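Side-chain contacts in putative peptidase (Bacteroides fragilis, PDB 5DYN), which is a cysteine protease of the clostripain (C11) family, and is probably the enzyme that activates the Bacteroides fragilis toxin by proteolytic cleavage: residues L223-S226 and Y227-T230; E231-V235 and S236-D240; I215-M218 and S219-S222. All blocks are in the same frame, centred on the assembly; numbering follows the deposited sequence.

Contact 1. Residues L223-S226 and Y227-T230. Unlike the reference sequence in segment 223-226: Thr225 (reference Ala). With NA (sodium ion), chain G.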
ATOM      1  N   LEU B 223     -12.613  12.235  13.423  1.00 33.32           N
ATOM      2  CA  LEU B 223     -11.471  11.659  12.716  1.00 35.38           C
ATOM      3  C   LEU B 223     -10.153  12.082  13.364  1.00 34.83           C
ATOM      4  O   LEU B 223      -9.183  11.324  13.361  1.00 32.21           O
ATOM      5  CB  LEU B 223     -11.489  12.063  11.239  1.00 32.88           C
ATOM      6  CG  LEU B 223     -10.517  11.330  10.310  1.00 32.88           C
ATOM      7  CD1 LEU B 223     -10.769   9.829  10.324  1.00 24.71           C
ATOM      8  CD2 LEU B 223     -10.622  11.871   8.894  1.00 38.24           C
ATOM      9  N   ASN B 224     -10.122  13.296  13.913  1.00 28.69           N
ATOM     10  CA  ASN B 224      -8.973  13.752  14.689  1.00 31.66           C
ATOM     11  C   ASN B 224      -8.784  12.874  15.921  1.00 33.54           C
ATOM     12  O   ASN B 224      -7.659  12.580  16.329  1.00 34.38           O
ATOM     13  CB  ASN B 224      -9.139  15.214  15.108  1.00 31.69           C
ATOM     14  CG  ASN B 224      -9.356  16.143  13.927  1.00 37.23           C
ATOM     15  OD1 ASN B 224      -8.927  15.857  12.809  1.00 38.95           O
ATOM     16  ND2 ASN B 224     -10.025  17.264  14.173  1.00 35.71           N
ATOM     17  N   THR B 225      -9.907  12.462  16.505  1.00 35.81           N
ATOM     18  CA  THR B 225      -9.911  11.559  17.646  1.00 33.74           C
ATOM     19  C   THR B 225      -9.412  10.179  17.234  1.00 35.95           C
ATOM     20  O   THR B 225      -8.586   9.579  17.920  1.00 36.09           O
ATOM     21  CB  THR B 225     -11.324  11.439  18.261  1.00 37.44           C
ATOM     22  OG1 THR B 225     -11.734  12.712  18.777  1.00 31.23           O
ATOM     23  CG2 THR B 225     -11.335  10.422  19.388  1.00 34.39           C
ATOM     24  N   SER B 226      -9.913   9.687  16.103  1.00 35.84           N
ATOM     25  CA  SER B 226      -9.503   8.386  15.577  1.00 35.45           C
ATOM     26  C   SER B 226      -8.004   8.324  15.301  1.00 33.63           C
ATOM     27  O   SER B 226      -7.379   7.282  15.465  1.00 34.61           O
ATOM     28  CB  SER B 226     -10.266   8.063  14.293  1.00 32.66           C
ATOM     29  OG  SER B 226     -11.662   8.024  14.520  1.00 42.17           O
ATOM     30  N   TYR B 227      -7.436   9.449  14.879  1.00 35.82           N
ATOM     31  CA  TYR B 227      -6.019   9.516  14.547  1.00 33.20           C
ATOM     32  C   TYR B 227      -5.150   9.310  15.784  1.00 35.30           C
ATOM     33  O   TYR B 227      -3.991   8.913  15.679  1.00 39.17           O
ATOM     34  CB  TYR B 227      -5.690  10.856  13.886  1.00 34.14           C
ATOM     35  CG  TYR B 227      -4.328  10.908  13.229  1.00 26.83           C
ATOM     36  CD1 TYR B 227      -3.995  10.025  12.213  1.00 24.65           C
ATOM     37  CD2 TYR B 227      -3.383  11.852  13.612  1.00 28.14           C
ATOM     38  CE1 TYR B 227      -2.760  10.069  11.604  1.00 26.74           C
ATOM     39  CE2 TYR B 227      -2.139  11.905  13.006  1.00 25.78           C
ATOM     40  CZ  TYR B 227      -1.835  11.009  12.000  1.00 29.95           C
ATOM     41  OH  TYR B 227      -0.604  11.049  11.383  1.00 29.48           O
ATOM     42  N   GLN B 228      -5.716   9.572  16.959  1.00 31.05           N
ATOM     43  CA  GLN B 228      -4.993   9.362  18.208  1.00 35.20           C
ATOM     44  C   GLN B 228      -4.814   7.875  18.516  1.00 37.71           C
ATOM     45  O   GLN B 228      -4.138   7.510  19.477  1.00 37.07           O
ATOM     46  CB  GLN B 228      -5.715  10.046  19.368  1.00 33.74           C
ATOM     47  CG  GLN B 228      -5.961  11.523  19.147  1.00 34.13           C
ATOM     48  CD  GLN B 228      -6.564  12.195  20.364  1.00 37.32           C
ATOM     49  OE1 GLN B 228      -7.763  12.465  20.407  1.00 38.30           O
ATOM     50  NE2 GLN B 228      -5.731  12.471  21.361  1.00 31.38           N
ATOM     51  N   GLN B 229      -5.420   7.023  17.692  1.00 38.84           N
ATOM     52  CA  GLN B 229      -5.324   5.580  17.872  1.00 38.42           C
ATOM     53  C   GLN B 229      -4.165   4.990  17.079  1.00 33.68           C
ATOM     54  O   GLN B 229      -3.713   3.882  17.365  1.00 35.73           O
ATOM     55  CB  GLN B 229      -6.632   4.901  17.462  1.00 34.69           C
ATOM     56  CG  GLN B 229      -7.856   5.471  18.152  1.00 43.04           C
ATOM     57  CD  GLN B 229      -9.145   4.832  17.675  1.00 45.91           C
ATOM     58  OE1 GLN B 229      -9.132   3.945  16.822  1.00 49.26           O
ATOM     59  NE2 GLN B 229     -10.267   5.282  18.225  1.00 43.38           N
ATOM     60  N   THR B 230      -3.688   5.724  16.081  1.00 31.07           N
ATOM     61  CA  THR B 230      -2.563   5.250  15.283  1.00 31.89           C
ATOM     62  C   THR B 230      -1.288   5.273  16.118  1.00 35.00           C
ATOM     63  O   THR B 230      -1.131   6.118  17.000  1.00 36.49           O
ATOM     64  CB  THR B 230      -2.364   6.095  14.005  1.00 30.50           C
ATOM     65  OG1 THR B 230      -1.966   7.424  14.356  1.00 34.14           O
ATOM     66  CG2 THR B 230      -3.646   6.160  13.206  1.00 24.73           C
TER
HETATM   67 NA    NA G 402       1.607  12.546  10.677  1.00 40.09          NA
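Tyr227, Gln228 and Gln229 hydrogen-bond back to residues 223-226 where helix 221-227 closes and passes, through a type I turn from Tyr227 to Thr230, into helix 231-236. Tyr227 N reaches Leu223 O four residues back (3.0 Å). The next two amides reach back only three: Gln228 N meets Thr225 O at 3.0 Å, and Gln229 N meets Ser226 O at 3.0 Å. Tyr227 O takes two donors, Thr230 N (3.2 Å) and Thr230 OG1 (2.8 Å), the hydroxyl lying in the carbonyl plane. A small hydroxyl residue suits this N-cap, because OG1 also pairs with Tyr233 N. The hydroxyls of Ser226 and of Thr225, which replaces the reference alanine, bond to Ser222 O and Pro221 O. Buried Asn224 is satisfied at both ends of its amide, OD1 by Tyr214 OH and ND2 by Arg217 O. Gln228 CG passes 3.5 Å from Asn224 O, and its NE2 bonds to Tyr233 OH. The Tyr227 ring packs edge-to-face with Trp122 of the other chain. With CG anti to the backbone N (chi1 -167°), the side chain leads away from residues 223-226, and Tyr227 OH lies 2.8 Å from the modelled sodium ion, which sits in the ring plane at its edge.

Contact 2. Residues E231-V235 and S236-D240. With NA (sodium ion), chain G.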
ATOM      1  N   GLU B 231      -0.384   4.336  15.852  1.00 34.43           N
ATOM      2  CA  GLU B 231       0.878   4.275  16.577  0.53 35.17           C
ATOM      3  C   GLU B 231       1.811   5.403  16.141  1.00 36.35           C
ATOM      4  O   GLU B 231       2.662   5.852  16.908  1.00 37.59           O
ATOM      5  CB  GLU B 231       1.550   2.917  16.370  0.53 35.87           C
ATOM      6  CG  GLU B 231       0.669   1.725  16.725  0.53 38.20           C
ATOM      7  CD  GLU B 231       0.221   1.732  18.176  0.53 36.95           C
ATOM      8  OE1 GLU B 231       0.956   2.269  19.030  0.53 37.44           O
ATOM      9  OE2 GLU B 231      -0.872   1.200  18.463  0.53 41.86           O
ATOM     10  N   TRP B 232       1.644   5.858  14.903  1.00 35.16           N
ATOM     11  CA  TRP B 232       2.447   6.964  14.396  1.00 31.14           C
ATOM     12  C   TRP B 232       2.150   8.239  15.175  1.00 29.21           C
ATOM     13  O   TRP B 232       3.058   8.989  15.508  1.00 34.36           O
ATOM     14  CB  TRP B 232       2.196   7.185  12.904  1.00 31.56           C
ATOM     15  CG  TRP B 232       2.806   8.450  12.385  1.00 29.67           C
ATOM     16  CD1 TRP B 232       2.159   9.624  12.122  1.00 25.27           C
ATOM     17  CD2 TRP B 232       4.187   8.676  12.074  1.00 33.52           C
ATOM     18  NE1 TRP B 232       3.049  10.563  11.661  1.00 30.02           N
ATOM     19  CE2 TRP B 232       4.301  10.008  11.621  1.00 28.97           C
ATOM     20  CE3 TRP B 232       5.337   7.881  12.129  1.00 30.48           C
ATOM     21  CZ2 TRP B 232       5.519  10.563  11.228  1.00 29.04           C
ATOM     22  CZ3 TRP B 232       6.547   8.434  11.739  1.00 30.89           C
ATOM     23  CH2 TRP B 232       6.628   9.763  11.294  1.00 34.43           C
ATOM     24  N   TYR B 233       0.876   8.469  15.471  1.00 29.22           N
ATOM     25  CA  TYR B 233       0.461   9.616  16.272  1.00 33.68           C
ATOM     26  C   TYR B 233       1.221   9.686  17.595  1.00 36.70           C
ATOM     27  O   TYR B 233       1.689  10.751  17.996  1.00 33.59           O
ATOM     28  CB  TYR B 233      -1.047   9.556  16.541  1.00 32.19           C
ATOM     29  CG  TYR B 233      -1.520  10.459  17.660  1.00 31.51           C
ATOM     30  CD1 TYR B 233      -1.877  11.780  17.413  1.00 33.62           C
ATOM     31  CD2 TYR B 233      -1.617   9.989  18.967  1.00 34.40           C
ATOM     32  CE1 TYR B 233      -2.310  12.606  18.434  1.00 34.33           C
ATOM     33  CE2 TYR B 233      -2.044  10.807  19.992  1.00 26.77           C
ATOM     34  CZ  TYR B 233      -2.390  12.112  19.721  1.00 36.35           C
ATOM     35  OH  TYR B 233      -2.818  12.924  20.744  1.00 35.68           O
ATOM     36  N   LYS B 234       1.339   8.543  18.261  1.00 36.43           N
ATOM     37  CA  LYS B 234       1.950   8.474  19.586  1.00 37.71           C
ATOM     38  C   LYS B 234       3.439   8.832  19.573  1.00 40.30           C
ATOM     39  O   LYS B 234       3.975   9.308  20.575  1.00 35.14           O
ATOM     40  CB  LYS B 234       1.750   7.073  20.174  1.00 31.85           C
ATOM     41  CG  LYS B 234       0.283   6.695  20.354  1.00 36.25           C
ATOM     42  CD  LYS B 234       0.098   5.206  20.602  1.00 43.95           C
ATOM     43  CE  LYS B 234      -1.382   4.835  20.634  1.00 47.34           C
ATOM     44  NZ  LYS B 234      -1.594   3.358  20.585  1.00 47.35           N
ATOM     45  N   VAL B 235       4.099   8.621  18.438  1.00 38.62           N
ATOM     46  CA  VAL B 235       5.543   8.824  18.354  1.00 36.17           C
ATOM     47  C   VAL B 235       5.952   9.965  17.423  1.00 33.38           C
ATOM     48  O   VAL B 235       7.126  10.319  17.357  1.00 36.37           O
ATOM     49  CB  VAL B 235       6.262   7.535  17.884  1.00 38.07           C
ATOM     50  CG1 VAL B 235       6.099   6.428  18.913  1.00 26.58           C
ATOM     51  CG2 VAL B 235       5.736   7.093  16.525  1.00 32.69           C
ATOM     52  N   SER B 236       4.990  10.540  16.707  1.00 34.09           N
ATOM     53  CA  SER B 236       5.301  11.564  15.714  1.00 33.85           C
ATOM     54  C   SER B 236       5.464  12.951  16.321  1.00 38.26           C
ATOM     55  O   SER B 236       6.074  13.828  15.711  1.00 37.80           O
ATOM     56  CB  SER B 236       4.216  11.618  14.642  1.00 35.43           C
ATOM     57  OG  SER B 236       2.949  11.870  15.225  1.00 37.35           O
ATOM     58  N   GLY B 237       4.901  13.151  17.508  1.00 36.47           N
ATOM     59  CA  GLY B 237       4.950  14.445  18.164  1.00 28.94           C
ATOM     60  C   GLY B 237       3.613  15.163  18.133  1.00 33.24           C
ATOM     61  O   GLY B 237       3.460  16.229  18.734  1.00 31.17           O
ATOM     62  N   TRP B 238       2.647  14.580  17.427  1.00 32.96           N
ATOM     63  CA  TRP B 238       1.312  15.162  17.309  1.00 33.89           C
ATOM     64  C   TRP B 238       0.643  15.353  18.665  1.00 34.31           C
ATOM     65  O   TRP B 238      -0.103  16.313  18.862  1.00 36.43           O
ATOM     66  CB  TRP B 238       0.419  14.292  16.416  1.00 34.64           C
ATOM     67  CG  TRP B 238       0.484  14.650  14.962  1.00 35.53           C
ATOM     68  CD1 TRP B 238       0.958  13.873  13.946  1.00 35.18           C
ATOM     69  CD2 TRP B 238       0.062  15.880  14.361  1.00 33.58           C
ATOM     70  NE1 TRP B 238       0.855  14.539  12.751  1.00 35.33           N
ATOM     71  CE2 TRP B 238       0.309  15.776  12.977  1.00 36.75           C
ATOM     72  CE3 TRP B 238      -0.502  17.060  14.859  1.00 34.46           C
ATOM     73  CZ2 TRP B 238       0.014  16.807  12.085  1.00 35.53           C
ATOM     74  CZ3 TRP B 238      -0.795  18.082  13.972  1.00 32.23           C
ATOM     75  CH2 TRP B 238      -0.534  17.949  12.602  1.00 32.34           C
ATOM     76  N   ALA B 239       0.913  14.440  19.597  1.00 34.39           N
ATOM     77  CA  ALA B 239       0.330  14.507  20.938  1.00 39.10           C
ATOM     78  C   ALA B 239       0.756  15.774  21.677  1.00 38.03           C
ATOM     79  O   ALA B 239       0.047  16.257  22.560  1.00 41.71           O
ATOM     80  CB  ALA B 239       0.716  13.274  21.748  1.00 26.33           C
ATOM     81  N   ASP B 240       1.912  16.312  21.305  1.00 37.22           N
ATOM     82  CA  ASP B 240       2.456  17.490  21.966  1.00 34.96           C
ATOM     83  C   ASP B 240       2.205  18.780  21.187  1.00 36.70           C
ATOM     84  O   ASP B 240       2.727  19.834  21.548  1.00 40.44           O
ATOM     85  CB  ASP B 240       3.957  17.309  22.201  1.00 38.30           C
ATOM     86  CG  ASP B 240       4.266  16.127  23.098  1.00 47.73           C
ATOM     87  OD1 ASP B 240       3.515  15.902  24.071  1.00 47.88           O
ATOM     88  OD2 ASP B 240       5.259  15.417  22.827  1.00 58.78           O
TER
HETATM   89 NA    NA G 402       1.607  12.546  10.677  1.00 40.09          NA
HETATM   90  O   HOH W   1       2.960  12.477  19.655  1.00 30.23           O
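Ser236 packs against one face of the indole of Trp232, with its CB over the five-membered ring, 3.5 Å from the centroid and 21° off the normal, a CH-pi contact. A short side chain suits this place, since CB lies against the ring while the hydroxyl (chi1 58°) turns to the helix carbonyls, with Ser236 OG 2.9 Å from Trp232 O and 3.2 Å from Tyr233 O. Both bonds are weak, and which acceptor takes the one proton is not settled. Tyr233 and Trp238 cross at about a right angle, Tyr233 CD1 meeting Trp238 CB at 3.5 Å, while Tyr233 OH, which pairs with Gln228, also lies against Ala239. A water bridges the two segments, donating to Tyr233 O (2.7 Å) and accepting from Ala239 N (2.8 Å). The two indoles meet the modelled sodium ion edge-on, 2.6 Å from Trp232 NE1 and 3.0 Å from Trp238 NE1; an indole N-H is an unusual cation ligand, so the ion's identity is uncertain. Tyr227 and Thr213 complete the site. Gly237 has a positive phi of 107°, where a CB would be jammed against Ser236 O, so glycine suits this helix C-terminus, on which the metal site is built.

Contact 3. Residues I215-M218 and S219-S222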
ATOM      1  N   ILE B 215      -3.691  15.180   8.264  1.00 29.78           N
ATOM      2  CA  ILE B 215      -3.637  16.510   8.851  1.00 36.49           C
ATOM      3  C   ILE B 215      -4.974  16.801   9.517  1.00 36.17           C
ATOM      4  O   ILE B 215      -6.023  16.682   8.881  1.00 37.61           O
ATOM      5  CB  ILE B 215      -3.327  17.603   7.804  1.00 37.90           C
ATOM      6  CG1 ILE B 215      -2.007  17.311   7.086  1.00 31.26           C
ATOM      7  CG2 ILE B 215      -3.274  18.970   8.465  1.00 34.11           C
ATOM      8  CD1 ILE B 215      -1.669  18.304   6.004  1.00 26.63           C
ATOM      9  N   PRO B 216      -4.942  17.159  10.810  1.00 38.14           N
ATOM     10  CA  PRO B 216      -6.150  17.505  11.564  1.00 36.39           C
ATOM     11  C   PRO B 216      -6.919  18.665  10.931  1.00 38.90           C
ATOM     12  O   PRO B 216      -6.331  19.525  10.274  1.00 37.66           O
ATOM     13  CB  PRO B 216      -5.604  17.892  12.940  1.00 35.11           C
ATOM     14  CG  PRO B 216      -4.326  17.143  13.055  1.00 33.78           C
ATOM     15  CD  PRO B 216      -3.746  17.147  11.669  1.00 35.28           C
ATOM     16  N   ARG B 217      -8.231  18.677  11.138  1.00 37.17           N
ATOM     17  CA  ARG B 217      -9.103  19.677  10.542  1.00 38.54           C
ATOM     18  C   ARG B 217     -10.299  19.902  11.455  1.00 35.33           C
ATOM     19  O   ARG B 217     -10.803  18.961  12.069  1.00 35.23           O
ATOM     20  CB  ARG B 217      -9.560  19.228   9.153  1.00 29.25           C
ATOM     21  CG  ARG B 217     -10.385  17.951   9.198  1.00 39.89           C
ATOM     22  CD  ARG B 217     -10.156  17.085   7.989  1.00 47.15           C
ATOM     23  NE  ARG B 217      -8.747  16.762   7.807  1.00 31.49           N
ATOM     24  CZ  ARG B 217      -8.259  16.226   6.695  1.00 32.46           C
ATOM     25  NH1 ARG B 217      -9.074  15.958   5.686  1.00 32.31           N
ATOM     26  NH2 ARG B 217      -6.965  15.962   6.590  1.00 35.25           N
ATOM     27  N   MET B 218     -10.744  21.151  11.548  1.00 40.79           N
ATOM     28  CA  MET B 218     -11.858  21.514  12.417  1.00 39.77           C
ATOM     29  C   MET B 218     -13.137  20.758  12.061  1.00 41.65           C
ATOM     30  O   MET B 218     -13.955  20.462  12.930  1.00 41.36           O
ATOM     31  CB  MET B 218     -12.117  23.023  12.346  1.00 45.18           C
ATOM     32  CG  MET B 218     -11.030  23.879  12.974  1.00 47.56           C
ATOM     33  SD  MET B 218     -10.858  23.594  14.745  1.00 59.03           S
ATOM     34  CE  MET B 218      -9.514  24.710  15.138  1.00 46.46           C
ATOM     35  N   SER B 219     -13.294  20.438  10.780  1.00 35.42           N
ATOM     36  CA  SER B 219     -14.526  19.834  10.289  1.00 36.75           C
ATOM     37  C   SER B 219     -14.714  18.392  10.751  1.00 39.59           C
ATOM     38  O   SER B 219     -15.839  17.898  10.807  1.00 41.98           O
ATOM     39  CB  SER B 219     -14.563  19.885   8.759  1.00 35.99           C
ATOM     40  OG  SER B 219     -13.456  19.199   8.198  1.00 36.78           O
ATOM     41  N   ALA B 220     -13.618  17.715  11.080  1.00 36.58           N
ATOM     42  CA  ALA B 220     -13.682  16.287  11.380  1.00 44.23           C
ATOM     43  C   ALA B 220     -13.088  15.935  12.744  1.00 41.58           C
ATOM     44  O   ALA B 220     -12.047  15.278  12.819  1.00 36.74           O
ATOM     45  CB  ALA B 220     -12.977  15.496  10.282  1.00 39.47           C
ATOM     46  N   PRO B 221     -13.765  16.348  13.829  1.00 40.09           N
ATOM     47  CA  PRO B 221     -13.264  16.096  15.186  1.00 38.12           C
ATOM     48  C   PRO B 221     -13.212  14.605  15.511  1.00 39.13           C
ATOM     49  O   PRO B 221     -12.295  14.144  16.195  1.00 31.34           O
ATOM     50  CB  PRO B 221     -14.281  16.819  16.075  1.00 38.57           C
ATOM     51  CG  PRO B 221     -15.538  16.838  15.268  1.00 35.69           C
ATOM     52  CD  PRO B 221     -15.096  16.983  13.839  1.00 36.57           C
ATOM     53  N   SER B 222     -14.194  13.862  15.013  1.00 32.08           N
ATOM     54  CA  SER B 222     -14.244  12.424  15.217  1.00 31.87           C
ATOM     55  C   SER B 222     -13.045  11.730  14.577  1.00 34.31           C
ATOM     56  O   SER B 222     -12.516  10.759  15.120  1.00 34.37           O
ATOM     57  CB  SER B 222     -15.546  11.857  14.655  1.00 27.63           C
ATOM     58  OG  SER B 222     -15.629  10.464  14.882  1.00 43.12           O
TER
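Arg217 lays the aliphatic part of its side chain against the turn that follows it, CG lying 3.5 Å from Ser219 OG and 3.7 Å from Ala220 CB. This is the close side of a type I turn from Arg217 to Ala220, shut by the bond from Ala220 N to Arg217 O (3.2 Å, 157° at the hydrogen). The arginine is long enough to do two jobs. Bent at chi2 and chi3, it brings the edge of its guanidinium back to Ile215, where NH2 (2.6 Å) and NE (2.9 Å) both grip Ile215 O side-on. That oxygen lies in the guanidinium plane, so the paired bonds resist rotation of the group, and NH1 is held by Gln155 O. The other side is much looser. Met218 is exposed, and of its side chain CB alone comes near residues 219-222; Pro221 merely brings CD to 3.8 Å from Met218 O. Proline suits the first turn of a helix, where a missing N-H costs no helical bond, while Ala220 occupies the N-cap without a polar side chain. The turn carries the chain from strand 212-213 into helix 221-227, with Ile215 and Arg217 packed on Tyr158 of strand 158-159, the antiparallel partner of strand 212-213.

In the fold
Along the chain the order is contact 3, contact 1, contact 2, forming one unbroken run from residue 215 to residue 240. Contact 3 leads into helix 221-227, contact 1 ends that helix, and contact 2 forms and terminates helix 231-236. The centre of contact 1 is about 10 Å from each of the other two centres, which are themselves about 16 Å apart. Contacts 2 and 3 still touch, where Trp238 meets Pro216, so the run folds back on itself. Contacts 1 and 2 share one sodium site. The chain is the C-terminal piece of a longer clostripain-family protein, and these contacts build its last two helices, separate from the five-stranded mixed sheet; contact 1 also meets the other chain.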